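Local coordinates for amidase (Bacillus anthracis, PDB 5EWQ), which probably hydrolyses carboxylic acid amides to the acid and ammonia, as a member of the amidase signature family, at residues V88-P93 against V130-A135; K141-D146 against N380-S385; A213-P218 against M266-K271; P255-L260 against Q361-E366; D272-F277 against D300-L305. All coordinates share one frame; numbering follows the deposited sequence.

Contact 1 (V88-P93 against V130-A135); sequences VTEINP and VMPTSA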
# COMPACT_ATOMS: atom_id res chain seq x y z
N VAL A 88 -7.83 6.10 -8.85
CA VAL A 88 -7.75 4.94 -9.73
C VAL A 88 -7.14 5.31 -11.08
O VAL A 88 -7.63 6.21 -11.76
CB VAL A 88 -9.14 4.32 -9.96
CG1 VAL A 88 -9.05 3.13 -10.90
CG2 VAL A 88 -9.76 3.90 -8.63
N THR A 89 -6.07 4.62 -11.45
CA THR A 89 -5.41 4.86 -12.73
C THR A 89 -5.97 3.96 -13.82
O THR A 89 -6.22 4.42 -14.94
CB THR A 89 -3.89 4.64 -12.64
OG1 THR A 89 -3.63 3.35 -12.07
CG2 THR A 89 -3.24 5.71 -11.79
N GLU A 90 -6.17 2.69 -13.50
CA GLU A 90 -6.61 1.72 -14.50
C GLU A 90 -7.77 0.87 -14.00
O GLU A 90 -7.90 0.62 -12.80
CB GLU A 90 -5.44 0.82 -14.91
CG GLU A 90 -5.41 0.49 -16.38
CD GLU A 90 -5.01 1.68 -17.23
OE1 GLU A 90 -5.51 1.80 -18.37
OE2 GLU A 90 -4.18 2.49 -16.77
N ILE A 91 -8.60 0.42 -14.93
CA ILE A 91 -9.70 -0.48 -14.62
C ILE A 91 -9.68 -1.67 -15.57
O ILE A 91 -9.61 -1.50 -16.78
CB ILE A 91 -11.07 0.23 -14.72
CG1 ILE A 91 -11.25 1.20 -13.56
CG2 ILE A 91 -12.20 -0.79 -14.72
CD1 ILE A 91 -11.34 0.53 -12.20
N ASN A 92 -9.73 -2.88 -15.00
CA ASN A 92 -9.79 -4.09 -15.80
C ASN A 92 -11.07 -4.14 -16.62
O ASN A 92 -12.17 -4.17 -16.06
CB ASN A 92 -9.69 -5.33 -14.89
CG ASN A 92 -9.41 -6.61 -15.67
OD1 ASN A 92 -9.70 -6.71 -16.86
ND2 ASN A 92 -8.85 -7.60 -14.98
N PRO A 93 -10.94 -4.13 -17.96
CA PRO A 93 -12.11 -4.23 -18.83
C PRO A 93 -12.75 -5.61 -18.77
O PRO A 93 -13.91 -5.77 -19.14
CB PRO A 93 -11.53 -3.95 -20.22
CG PRO A 93 -10.11 -4.36 -20.12
CD PRO A 93 -9.69 -4.01 -18.72
N VAL A 130 -3.61 -6.74 -20.15
CA VAL A 130 -4.83 -6.04 -19.75
C VAL A 130 -4.59 -4.60 -19.31
O VAL A 130 -5.03 -3.66 -19.97
CB VAL A 130 -5.55 -6.80 -18.62
CG1 VAL A 130 -6.79 -6.04 -18.18
CG2 VAL A 130 -5.92 -8.20 -19.06
N MSE A 131 -3.88 -4.43 -18.20
CA MSE A 131 -3.68 -3.11 -17.62
C MSE A 131 -2.23 -2.65 -17.67
O MSE A 131 -1.33 -3.38 -17.26
CB MSE A 131 -4.19 -3.08 -16.18
CG MSE A 131 -5.69 -3.22 -16.05
SE MSE A 131 -6.21 -3.98 -14.33
CE MSE A 131 -5.44 -5.76 -14.55
N PRO A 132 -2.00 -1.43 -18.19
CA PRO A 132 -0.67 -0.82 -18.28
C PRO A 132 0.00 -0.63 -16.92
O PRO A 132 -0.66 -0.31 -15.94
CB PRO A 132 -0.96 0.54 -18.92
CG PRO A 132 -2.22 0.34 -19.68
CD PRO A 132 -3.03 -0.62 -18.86
N THR A 133 1.31 -0.82 -16.89
CA THR A 133 2.11 -0.58 -15.69
C THR A 133 2.99 0.63 -15.94
O THR A 133 3.84 0.62 -16.82
CB THR A 133 2.97 -1.79 -15.32
OG1 THR A 133 2.17 -2.98 -15.34
CG2 THR A 133 3.58 -1.62 -13.94
N SER A 134 2.78 1.69 -15.16
CA SER A 134 3.39 2.97 -15.48
C SER A 134 4.13 3.62 -14.32
O SER A 134 4.88 4.57 -14.52
CB SER A 134 2.32 3.94 -15.99
OG SER A 134 1.50 3.31 -16.96
N ALA A 135 3.91 3.10 -13.11
CA ALA A 135 4.45 3.69 -11.89
C ALA A 135 4.05 5.16 -11.76
O ALA A 135 4.77 5.96 -11.16
CB ALA A 135 5.97 3.55 -11.85

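Contact 2 (K141-D146 against N380-S385); sequences KDWIAD and NVPVKS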
# COMPACT_ATOMS: atom_id res chain seq x y z
N LYS A 141 2.42 5.40 -19.60
CA LYS A 141 0.97 5.39 -19.36
C LYS A 141 0.22 4.36 -20.20
O LYS A 141 -0.89 3.96 -19.85
CB LYS A 141 0.39 6.78 -19.63
CG LYS A 141 0.34 7.17 -21.10
CD LYS A 141 -0.18 8.59 -21.27
CE LYS A 141 -0.26 8.99 -22.73
NZ LYS A 141 -1.20 8.12 -23.49
N ASP A 142 0.83 3.91 -21.30
CA ASP A 142 0.16 2.98 -22.20
C ASP A 142 0.93 1.67 -22.38
O ASP A 142 0.54 0.83 -23.18
CB ASP A 142 -0.05 3.64 -23.57
CG ASP A 142 -1.00 4.82 -23.51
OD1 ASP A 142 -2.00 4.74 -22.77
OD2 ASP A 142 -0.74 5.83 -24.19
N TRP A 143 2.01 1.50 -21.63
CA TRP A 143 2.81 0.29 -21.74
C TRP A 143 2.22 -0.87 -20.94
O TRP A 143 2.17 -0.82 -19.72
CB TRP A 143 4.25 0.53 -21.29
CG TRP A 143 5.06 -0.74 -21.28
CD1 TRP A 143 5.47 -1.45 -22.37
CD2 TRP A 143 5.54 -1.45 -20.13
NE1 TRP A 143 6.18 -2.56 -21.97
CE2 TRP A 143 6.24 -2.58 -20.60
CE3 TRP A 143 5.45 -1.23 -18.75
CZ2 TRP A 143 6.84 -3.49 -19.73
CZ3 TRP A 143 6.05 -2.14 -17.90
CH2 TRP A 143 6.74 -3.26 -18.39
N ILE A 144 1.79 -1.90 -21.65
CA ILE A 144 1.28 -3.11 -21.02
C ILE A 144 2.37 -4.17 -20.92
O ILE A 144 2.93 -4.59 -21.93
CB ILE A 144 0.07 -3.68 -21.78
CG1 ILE A 144 -1.04 -2.64 -21.88
CG2 ILE A 144 -0.43 -4.94 -21.11
CD1 ILE A 144 -2.26 -3.11 -22.63
N ALA A 145 2.67 -4.59 -19.69
CA ALA A 145 3.74 -5.55 -19.44
C ALA A 145 3.45 -6.90 -20.08
O ALA A 145 2.32 -7.20 -20.46
CB ALA A 145 3.97 -5.71 -17.95
N ASP A 146 4.49 -7.73 -20.19
CA ASP A 146 4.37 -9.03 -20.83
C ASP A 146 3.81 -10.08 -19.88
O ASP A 146 2.91 -10.85 -20.24
CB ASP A 146 5.73 -9.48 -21.37
CG ASP A 146 5.61 -10.58 -22.41
OD1 ASP A 146 4.58 -10.61 -23.13
OD2 ASP A 146 6.54 -11.41 -22.52
N ASN A 380 8.63 -4.77 -25.27
CA ASN A 380 8.14 -3.64 -26.06
C ASN A 380 7.89 -2.39 -25.22
O ASN A 380 6.85 -1.75 -25.34
CB ASN A 380 6.85 -4.04 -26.79
CG ASN A 380 5.83 -4.68 -25.87
OD1 ASN A 380 5.92 -4.57 -24.65
ND2 ASN A 380 4.85 -5.35 -26.46
N VAL A 381 8.86 -2.04 -24.38
CA VAL A 381 8.76 -0.86 -23.54
C VAL A 381 9.21 0.38 -24.33
O VAL A 381 10.23 0.35 -25.01
CB VAL A 381 9.59 -1.02 -22.24
CG1 VAL A 381 11.05 -1.36 -22.56
CG2 VAL A 381 9.50 0.21 -21.36
N PRO A 382 8.42 1.47 -24.25
CA PRO A 382 8.73 2.70 -25.00
C PRO A 382 9.98 3.43 -24.53
O PRO A 382 10.35 4.45 -25.12
CB PRO A 382 7.48 3.57 -24.76
CG PRO A 382 6.89 3.05 -23.50
CD PRO A 382 7.14 1.57 -23.53
N VAL A 383 10.63 2.92 -23.48
CA VAL A 383 11.84 3.53 -22.94
C VAL A 383 12.78 2.46 -22.39
O VAL A 383 12.34 1.54 -21.69
CB VAL A 383 11.50 4.56 -21.83
CG1 VAL A 383 12.60 4.61 -20.79
CG2 VAL A 383 11.26 5.93 -22.44
N LYS A 384 14.07 2.57 -22.70
CA LYS A 384 15.03 1.58 -22.23
C LYS A 384 16.10 2.15 -21.31
O LYS A 384 17.07 1.47 -20.97
CB LYS A 384 15.70 0.90 -23.43
CG LYS A 384 14.78 -0.02 -24.20
CD LYS A 384 15.56 -0.98 -25.08
CE LYS A 384 14.64 -2.00 -25.74
NZ LYS A 384 13.87 -2.78 -24.74
N SER A 385 15.94 3.41 -20.90
CA SER A 385 16.88 4.03 -19.97
C SER A 385 16.29 5.26 -19.29
O SER A 385 15.35 5.88 -19.79
CB SER A 385 18.17 4.42 -20.70
OG SER A 385 17.94 5.45 -21.64

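Contact 3 (A213-P218 against M266-K271); sequences AADFAP and MARTVK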
# COMPACT_ATOMS: atom_id res chain seq x y z
N ALA A 213 -10.37 2.83 1.57
CA ALA A 213 -10.95 3.82 2.47
C ALA A 213 -12.33 4.25 1.97
O ALA A 213 -13.26 4.41 2.76
CB ALA A 213 -10.04 5.02 2.61
N ALA A 214 -12.44 4.45 0.66
CA ALA A 214 -13.69 4.90 0.06
C ALA A 214 -14.52 3.73 -0.47
O ALA A 214 -15.48 3.93 -1.21
CB ALA A 214 -13.41 5.89 -1.06
N ASP A 215 -14.12 2.52 -0.08
CA ASP A 215 -14.81 1.29 -0.49
C ASP A 215 -14.90 1.15 -2.01
O ASP A 215 -15.97 0.84 -2.54
CB ASP A 215 -16.20 1.22 0.13
CG ASP A 215 -16.17 1.03 1.63
OD1 ASP A 215 -16.11 2.04 2.36
OD2 ASP A 215 -16.20 -0.14 2.09
N PHE A 216 -13.79 1.40 -2.69
CA PHE A 216 -13.70 1.16 -4.13
C PHE A 216 -13.21 -0.27 -4.36
O PHE A 216 -13.24 -0.77 -5.48
CB PHE A 216 -12.77 2.16 -4.80
CG PHE A 216 -13.25 3.59 -4.72
CD1 PHE A 216 -14.59 3.87 -4.58
CD2 PHE A 216 -12.35 4.64 -4.79
CE1 PHE A 216 -15.04 5.18 -4.51
CE2 PHE A 216 -12.78 5.95 -4.72
CZ PHE A 216 -14.13 6.22 -4.58
N ALA A 217 -12.76 -0.90 -3.28
CA ALA A 217 -12.24 -2.26 -3.33
C ALA A 217 -12.11 -2.81 -1.91
O ALA A 217 -11.89 -2.05 -0.97
CB ALA A 217 -10.89 -2.30 -4.03
N PRO A 218 -12.26 -4.13 -1.74
CA PRO A 218 -12.12 -4.74 -0.42
C PRO A 218 -10.66 -4.73 0.04
O PRO A 218 -10.38 -4.45 1.20
CB PRO A 218 -12.62 -6.18 -0.62
CG PRO A 218 -13.28 -6.19 -1.96
CD PRO A 218 -12.60 -5.13 -2.76
N MSE A 266 -2.99 -3.87 1.95
CA MSE A 266 -3.67 -2.73 2.53
C MSE A 266 -5.18 -2.94 2.54
O MSE A 266 -5.77 -3.35 1.54
CB MSE A 266 -3.32 -1.44 1.78
CG MSE A 266 -1.83 -1.14 1.71
SE MSE A 266 -1.40 0.55 0.85
CE MSE A 266 -2.11 1.75 2.20
N ALA A 267 -5.81 -2.67 3.68
CA ALA A 267 -7.25 -2.83 3.83
C ALA A 267 -7.79 -1.94 4.95
O ALA A 267 -7.03 -1.19 5.57
CB ALA A 267 -7.59 -4.28 4.10
N ARG A 268 -9.09 -2.03 5.20
CA ARG A 268 -9.70 -1.27 6.29
C ARG A 268 -9.49 -2.01 7.61
O ARG A 268 -9.41 -1.39 8.67
CB ARG A 268 -11.19 -1.07 6.05
CG ARG A 268 -11.58 -0.98 4.59
CD ARG A 268 -13.09 -0.85 4.44
NE ARG A 268 -13.51 -0.94 3.04
CZ ARG A 268 -13.83 -2.08 2.43
NH1 ARG A 268 -14.20 -2.07 1.16
NH2 ARG A 268 -13.78 -3.22 3.10
N THR A 269 -9.41 -3.33 7.52
CA THR A 269 -9.33 -4.18 8.70
C THR A 269 -8.03 -4.98 8.72
O THR A 269 -7.55 -5.43 7.67
CB THR A 269 -10.53 -5.15 8.77
OG1 THR A 269 -11.74 -4.42 8.53
CG2 THR A 269 -10.60 -5.83 10.13
N VAL A 270 -7.46 -5.15 9.90
CA VAL A 270 -6.25 -5.95 10.08
C VAL A 270 -6.48 -7.39 9.64
O VAL A 270 -5.59 -8.04 9.08
CB VAL A 270 -5.78 -5.93 11.56
CG1 VAL A 270 -4.48 -6.70 11.72
CG2 VAL A 270 -5.62 -4.50 12.04
N LYS A 271 -7.70 -7.88 9.88
CA LYS A 271 -8.11 -9.21 9.45
C LYS A 271 -8.02 -9.36 7.94
O LYS A 271 -7.39 -10.29 7.43
CB LYS A 271 -9.54 -9.48 9.91
CG LYS A 271 -10.11 -10.83 9.49
CD LYS A 271 -9.68 -11.94 10.44
CE LYS A 271 -10.66 -13.10 10.40
NZ LYS A 271 -10.37 -14.11 11.46

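Contact 4 (P255-L260 against Q361-E366); sequences PLAETL and QTLEYE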
# COMPACT_ATOMS: atom_id res chain seq x y z
N PRO A 255 10.73 -0.94 -9.93
CA PRO A 255 11.52 -0.69 -8.72
C PRO A 255 11.80 0.78 -8.44
O PRO A 255 11.50 1.65 -9.25
CB PRO A 255 12.82 -1.44 -8.99
CG PRO A 255 12.97 -1.36 -10.47
CD PRO A 255 11.57 -1.44 -11.03
N LEU A 256 12.38 1.03 -7.27
CA LEU A 256 12.89 2.35 -6.90
C LEU A 256 14.27 2.15 -6.28
O LEU A 256 15.25 2.78 -6.69
CB LEU A 256 11.94 3.05 -5.93
CG LEU A 256 12.47 4.28 -5.19
CD1 LEU A 256 12.96 5.32 -6.17
CD2 LEU A 256 11.40 4.86 -4.28
N ALA A 257 14.33 1.27 -5.30
CA ALA A 257 15.58 0.84 -4.69
C ALA A 257 15.41 -0.56 -4.13
O ALA A 257 14.85 -0.74 -3.04
CB ALA A 257 16.02 1.81 -3.61
N GLU A 258 15.89 -1.56 -4.87
CA GLU A 258 15.67 -2.96 -4.53
C GLU A 258 16.23 -3.34 -3.15
O GLU A 258 15.90 -4.40 -2.61
CB GLU A 258 16.29 -3.86 -5.60
CG GLU A 258 15.65 -3.70 -6.97
CD GLU A 258 16.29 -4.57 -8.03
OE1 GLU A 258 15.85 -4.51 -9.20
OE2 GLU A 258 17.24 -5.31 -7.70
N THR A 259 17.07 -2.47 -2.60
CA THR A 259 17.55 -2.64 -1.23
C THR A 259 16.40 -2.54 -0.24
O THR A 259 16.34 -3.28 0.74
CB THR A 259 18.63 -1.59 -0.88
OG1 THR A 259 19.73 -1.71 -1.79
CG2 THR A 259 19.12 -1.78 0.54
N LEU A 260 15.47 -1.62 -0.51
CA LEU A 260 14.39 -1.32 0.41
C LEU A 260 13.01 -1.69 -0.13
O LEU A 260 12.05 -1.80 0.64
CB LEU A 260 14.41 0.16 0.79
CG LEU A 260 15.74 0.70 1.31
CD1 LEU A 260 15.65 2.20 1.56
CD2 LEU A 260 16.16 -0.03 2.58
N GLN A 361 21.19 8.57 -0.34
CA GLN A 361 22.29 8.12 -1.18
C GLN A 361 22.05 6.70 -1.69
O GLN A 361 22.47 6.34 -2.79
CB GLN A 361 23.62 8.18 -0.42
CG GLN A 361 24.09 9.59 -0.10
CD GLN A 361 25.44 9.61 0.59
OE1 GLN A 361 25.98 8.57 0.95
NE2 GLN A 361 25.99 10.80 0.77
N THR A 362 21.36 5.90 -0.87
CA THR A 362 20.98 4.55 -1.26
C THR A 362 20.03 4.59 -2.45
O THR A 362 20.05 3.72 -3.31
CB THR A 362 20.32 3.79 -0.09
OG1 THR A 362 21.19 3.83 1.06
CG2 THR A 362 20.05 2.34 -0.46
N LEU A 363 19.20 5.63 -2.48
CA LEU A 363 18.22 5.81 -3.55
C LEU A 363 18.85 6.43 -4.80
O LEU A 363 18.55 6.01 -5.92
CB LEU A 363 17.06 6.68 -3.07
CG LEU A 363 16.12 6.08 -2.03
CD1 LEU A 363 15.40 7.17 -1.27
CD2 LEU A 363 15.12 5.16 -2.70
N GLU A 364 19.71 7.42 -4.59
CA GLU A 364 20.30 8.17 -5.69
C GLU A 364 21.10 7.29 -6.65
O GLU A 364 21.05 7.47 -7.87
CB GLU A 364 21.20 9.29 -5.15
CG GLU A 364 21.93 10.08 -6.22
CD GLU A 364 22.71 11.25 -5.65
OE1 GLU A 364 23.81 11.55 -6.16
OE2 GLU A 364 22.22 11.88 -4.69
N TYR A 365 21.84 6.33 -6.10
CA TYR A 365 22.65 5.44 -6.91
C TYR A 365 21.83 4.31 -7.52
O TYR A 365 21.96 4.00 -8.70
CB TYR A 365 23.80 4.85 -6.09
CG TYR A 365 24.54 3.74 -6.79
CD1 TYR A 365 25.56 4.02 -7.70
CD2 TYR A 365 24.23 2.40 -6.55
CE1 TYR A 365 26.24 3.00 -8.34
CE2 TYR A 365 24.90 1.38 -7.19
CZ TYR A 365 25.90 1.69 -8.08
OH TYR A 365 26.58 0.67 -8.72
N GLU A 366 20.98 3.70 -6.70
CA GLU A 366 20.32 2.45 -7.07
C GLU A 366 19.14 2.65 -8.03
O GLU A 366 18.79 1.74 -8.78
CB GLU A 366 19.85 1.71 -5.82
CG GLU A 366 19.80 0.21 -5.97
CD GLU A 366 19.42 -0.50 -4.68
OE1 GLU A 366 19.07 0.20 -3.71
OE2 GLU A 366 19.49 -1.74 -4.64

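Contact 5 (D272-F277 against D300-L305); sequences DAATLF and DYTKDL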
# COMPACT_ATOMS: atom_id res chain seq x y z
N ASP A 272 -8.65 -8.44 7.22
CA ASP A 272 -8.68 -8.47 5.76
C ASP A 272 -7.28 -8.30 5.17
O ASP A 272 -6.98 -8.84 4.10
CB ASP A 272 -9.62 -7.39 5.23
CG ASP A 272 -11.06 -7.60 5.67
OD1 ASP A 272 -11.45 -8.76 5.87
OD2 ASP A 272 -11.79 -6.59 5.82
N ALA A 273 -6.44 -7.54 5.86
CA ALA A 273 -5.06 -7.33 5.41
C ALA A 273 -4.27 -8.63 5.47
O ALA A 273 -3.50 -8.94 4.56
CB ALA A 273 -4.39 -6.26 6.26
N ALA A 274 -4.47 -9.39 6.53
CA ALA A 274 -3.80 -10.68 6.70
C ALA A 274 -4.31 -11.70 5.69
O ALA A 274 -3.57 -12.60 5.28
CB ALA A 274 -3.99 -11.19 8.12
N THR A 275 -5.57 -11.55 5.30
CA THR A 275 -6.18 -12.43 4.31
C THR A 275 -5.47 -12.27 2.96
O THR A 275 -5.14 -13.26 2.30
CB THR A 275 -7.68 -12.13 4.14
OG1 THR A 275 -8.36 -12.42 5.36
CG2 THR A 275 -8.27 -12.98 3.03
N LEU A 276 -5.24 -11.02 2.56
CA LEU A 276 -4.53 -10.72 1.33
C LEU A 276 -3.06 -11.11 1.43
O LEU A 276 -2.45 -11.53 0.45
CB LEU A 276 -4.66 -9.24 0.99
CG LEU A 276 -3.98 -8.75 -0.29
CD1 LEU A 276 -4.56 -9.45 -1.50
CD2 LEU A 276 -4.11 -7.25 -0.43
N PHE A 277 -2.51 -10.98 2.63
CA PHE A 277 -1.10 -11.25 2.88
C PHE A 277 -0.75 -12.72 2.71
O PHE A 277 0.42 -13.08 2.55
CB PHE A 277 -0.71 -10.77 4.28
CG PHE A 277 0.76 -10.82 4.56
CD1 PHE A 277 1.66 -10.10 3.79
CD2 PHE A 277 1.25 -11.58 5.61
CE1 PHE A 277 3.01 -10.15 4.05
CE2 PHE A 277 2.61 -11.63 5.87
CZ PHE A 277 3.49 -10.91 5.10
N ASP A 300 -1.43 -19.41 7.69
CA ASP A 300 -2.68 -18.67 7.59
C ASP A 300 -2.70 -17.60 8.67
O ASP A 300 -2.89 -17.90 9.85
CB ASP A 300 -3.88 -19.61 7.72
CG ASP A 300 -5.18 -18.98 7.22
OD1 ASP A 300 -5.27 -17.73 7.21
OD2 ASP A 300 -6.10 -19.74 6.85
N TYR A 301 -2.52 -16.34 8.27
CA TYR A 301 -2.40 -15.24 9.21
C TYR A 301 -3.75 -14.73 9.72
O TYR A 301 -3.85 -13.61 10.22
CB TYR A 301 -1.63 -14.08 8.57
CG TYR A 301 -0.17 -14.36 8.33
CD1 TYR A 301 0.78 -14.13 9.32
CD2 TYR A 301 0.27 -14.86 7.11
CE1 TYR A 301 2.12 -14.39 9.10
CE2 TYR A 301 1.61 -15.12 6.88
CZ TYR A 301 2.53 -14.89 7.88
OH TYR A 301 3.86 -15.14 7.66
N THR A 302 -4.79 -15.56 9.60
CA THR A 302 -6.13 -15.16 10.03
C THR A 302 -6.68 -16.06 11.13
O THR A 302 -7.75 -15.80 11.67
CB THR A 302 -7.11 -15.16 8.84
OG1 THR A 302 -7.18 -16.47 8.27
CG2 THR A 302 -6.67 -14.16 7.78
N LYS A 303 -5.95 -17.12 11.45
CA LYS A 303 -6.39 -18.07 12.46
C LYS A 303 -6.02 -17.62 13.87
O LYS A 303 -6.88 -17.52 14.74
CB LYS A 303 -5.81 -19.46 12.19
CG LYS A 303 -6.22 -20.06 10.85
CD LYS A 303 -5.74 -21.49 10.71
CE LYS A 303 -6.45 -22.41 11.69
NZ LYS A 303 -7.92 -22.46 11.44
N ASP A 304 -4.74 -17.35 14.09
CA ASP A 304 -4.25 -16.97 15.41
C ASP A 304 -4.42 -15.47 15.67
O ASP A 304 -3.48 -14.80 16.08
CB ASP A 304 -2.78 -17.36 15.56
CG ASP A 304 -2.55 -18.85 15.45
OD1 ASP A 304 -3.31 -19.52 14.71
OD2 ASP A 304 -1.62 -19.37 16.11
N LEU A 305 -5.62 -14.97 15.42
CA LEU A 305 -5.93 -13.56 15.66
C LEU A 305 -7.00 -13.42 16.74
O LEU A 305 -8.19 -13.55 16.47
CB LEU A 305 -6.39 -12.88 14.37
CG LEU A 305 -5.35 -12.07 13.60
CD1 LEU A 305 -4.09 -12.88 13.36
CD2 LEU A 305 -5.93 -11.58 12.28

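Contact 1 (V88-P93 against V130-A135)
Glu90 and the selenomethionine Met131 run alongside each other, heading opposite ways, with their CG atoms 3.7 Å apart. Beyond that point the Glu90 chain bends at chi2 (72°) and crosses Pro132 at about a right angle, the carboxylate resting against Pro132 CD, which is 3.4 Å from Glu90 CD. Asn92 comes in at about a right angle to Met131, and the large, polarisable SE settles 3.8 Å from Asn92 CB. Past the selenium, Val130 CG1 fills the corner, 3.3 Å from Asn92 OD1 and 3.6 Å from Pro93 CD. A small branched residue suits this place between an amide and a proline ring.

No hydrogen bond crosses the contact, so the polar ends are placed by a second shell. Arg21 of helix 20-28 forms a salt bridge with Glu90 OE2, Asn94 N donates to Asn92 OD1, and Val162 O accepts from Asn92 ND2. Lys165 NZ bonds the carbonyls of Met131 and Pro132, while Thr89 and Glu90 both face the Lys165 backbone in a classic beta bulge on strand 88-91, one edge of the large sheet. The loop thus meets this strand through carbon and selenium, while the surrounding fold answers the hydrogen-bonding demands of Glu90 and Asn92.

Contact 2 (K141-D146 against N380-S385)
Trp143 lays its indole against the loop residues Asn380 to Pro382, and Val381 provides the close, buried half of the fit. Val381 CB lies over one face of the five-membered ring, a CH-pi contact with 4.1 Å from CB to the centroid. The ring's opposite face has the backbone N of Ala145 over its centre, so the indole is sandwiched between its own chain and its partner. With CG anti to the backbone N (chi1 175°), the indole starts out toward the loop 380-385. Tryptophan suits the place: its broad ring also meets Tyr374 of helix 360-377, and its one N-H remains at the rim.

Toward solvent the grip slackens. The exposed Pro382 crosses the tryptophan side chain at about a right angle, its CD 3.6 Å from Trp143 CD1. Asn380 is exposed and poorly ordered; its backbone O lies at the indole edge, 3.3 Å from Trp143 CD1, and its OD1 accepts only a weak bond from Trp143 NE1 (3.4 Å, N-H...O angle 138°), with the amide plane 89° from the ring. The contact is a loop-to-loop junction, joining the connection after strand 118-122 to the linker between helices 360-377 and 386-394, at the periphery of the amidase fold.

Contact 3 (A213-P218 against M266-K271)
Two groups grip Asp215 OD2: Arg268 NH1 forms a salt bridge to it at 2.9 Å, and Asn47 N donates a hydrogen bond from outside the two segments. OD2 lies over one face of the guanidinium, the carboxylate and guanidinium planes only 15° apart, and is also 3.0 Å from Arg268 NE. Since the oxygen sits above the flat cation, attraction between opposite charges probably carries more of this pairing than straight N-H bonds do. On the other face of the guanidinium stands the carbonyl of Pro218, whose O is 4.1 Å from Arg268 NH2; Pro218 CA lies 3.7 Å from Arg268 NH1. Ala217 O approaches obliquely to 3.1 Å from Arg268 NH1, but at an angle too poor for a hydrogen bond.

Both segments border neighbouring antiparallel strands of the large mixed sheet of the amidase fold. Residues 213-218 connect helix 206-213 to strand 219-223, while 266-271 leave strand 263-267 for helix 270-280. Asp215 has left-handed backbone angles (phi 56°, psi 46°) in the turn after the helix. Arginine suits the facing position because its long chain, extended from CG to NE, carries the charge across to that turn, and Val212 O offers Arg268 NE a weak bond there.

Near the strands only light contacts remain: the Pro218 ring packs on Tyr71 of helix 64-79, and Ala267 CB lies 4.0 Å from Pro218 O.

Contact 4 (P255-L260 against Q361-E366)
Thr259 and Glu366 meet obliquely where a loop of the amidase fold, running between strands 239-242 and 263-267, lies against helix 360-377. In Glu366, CG anti to the backbone N (chi1 -151°) starts the chain toward the loop, and the extended remainder carries the carboxylate there; glutamate has the length for this. Thr259 OG1 donates to Glu366 OE1 at 2.8 Å, meeting the oxygen on its syn side and 23° out of the carboxylate plane. The second oxygen, Glu366 OE2, takes a weak bond from Thr259 N at 3.2 Å. One threonine thus engages both oxygens, through its hydroxyl and its amide. Phe421 of helix 418-437 packs against both Thr259 and Glu366 and helps to enclose the pair.

A turn of the helix earlier, Leu363 faces the apolar part of the loop. Its CD2 branch wedges between Leu256 CG, 3.7 Å away, and Ala257 CB, 3.6 Å away, while the two leucine side chains cross obliquely. Alanine is apt at 257, since its small CB must fit beside both the leucine methyl and the carboxylate. Glu258 OE2 stays 5.2 Å from Glu366 OE2, a like charge, and the backbone N of Glu258 bonds Asn370 OD1 of the same helix. Beside the polar pair, Thr362 CG2 comes to 4.2 Å from Thr259 CB.

Contact 5 (D272-F277 against D300-L305)
Phe277 and Tyr301 bring their rings together where helix 270-280 of the amidase fold meets the loop leading toward strand 314-317. The aromatic pair is oblique, with centroids 5.1 Å apart and planes at 59°. Phe277 CD2 lies over one face of the tyrosine ring, offset toward its rim and 3.7 Å from Tyr301 CD2. CG anti to the backbone N (chi1 -172°) starts the Phe277 side chain toward the loop.

Aliphatic packing continues beside the rings. Ala274 CB touches Tyr301 CB at 3.8 Å and also lies against the Tyr301 carbonyl; a residue as small as alanine allows the loop backbone to come this near the helix. The Thr302 methyl, CG2, joins in at 4.0 Å from Ala274 CB, and makes a van der Waals contact with the hydroxyl oxygen of Thr275.

Polar bonds work within the segments or beyond them, none across. Thr275 OG1 bonds back to Lys271 O, and Tyr301 OH is held by Arg247, so the hydroxyls of Thr275 and Tyr301 have partners outside the contact. An Asx turn shapes the loop: Asp300 OD1 accepts from both Thr302 N, at 3.3 Å, and Thr302 OG1, the two donors arriving from the same face of the carboxylate plane.

Overall arrangement
Contacts 1 and 3 both reach the large mixed sheet, contact 1 at the edge strand 88-91 and contact 3 beside the neighbouring strands 219-223 and 263-267; their centres are 19 Å apart. Contact 2 follows contact 1 in sequence and touches it through Thr133 N and Trp143 O, 3.0 Å apart. Contacts 3 and 5 share helix 270-280 and meet where Lys271 NZ lies near Thr302 O. Contacts 3, 4 and 5 are nested within the long loop closed by contact 2; contact 4 encloses contact 5, and the segments of contacts 3 and 4 alternate along the chain. Through contacts 4 and 2, helix 360-377 and the loop after it are joined to loops that follow strands 239-242 and 118-122 of the sheet.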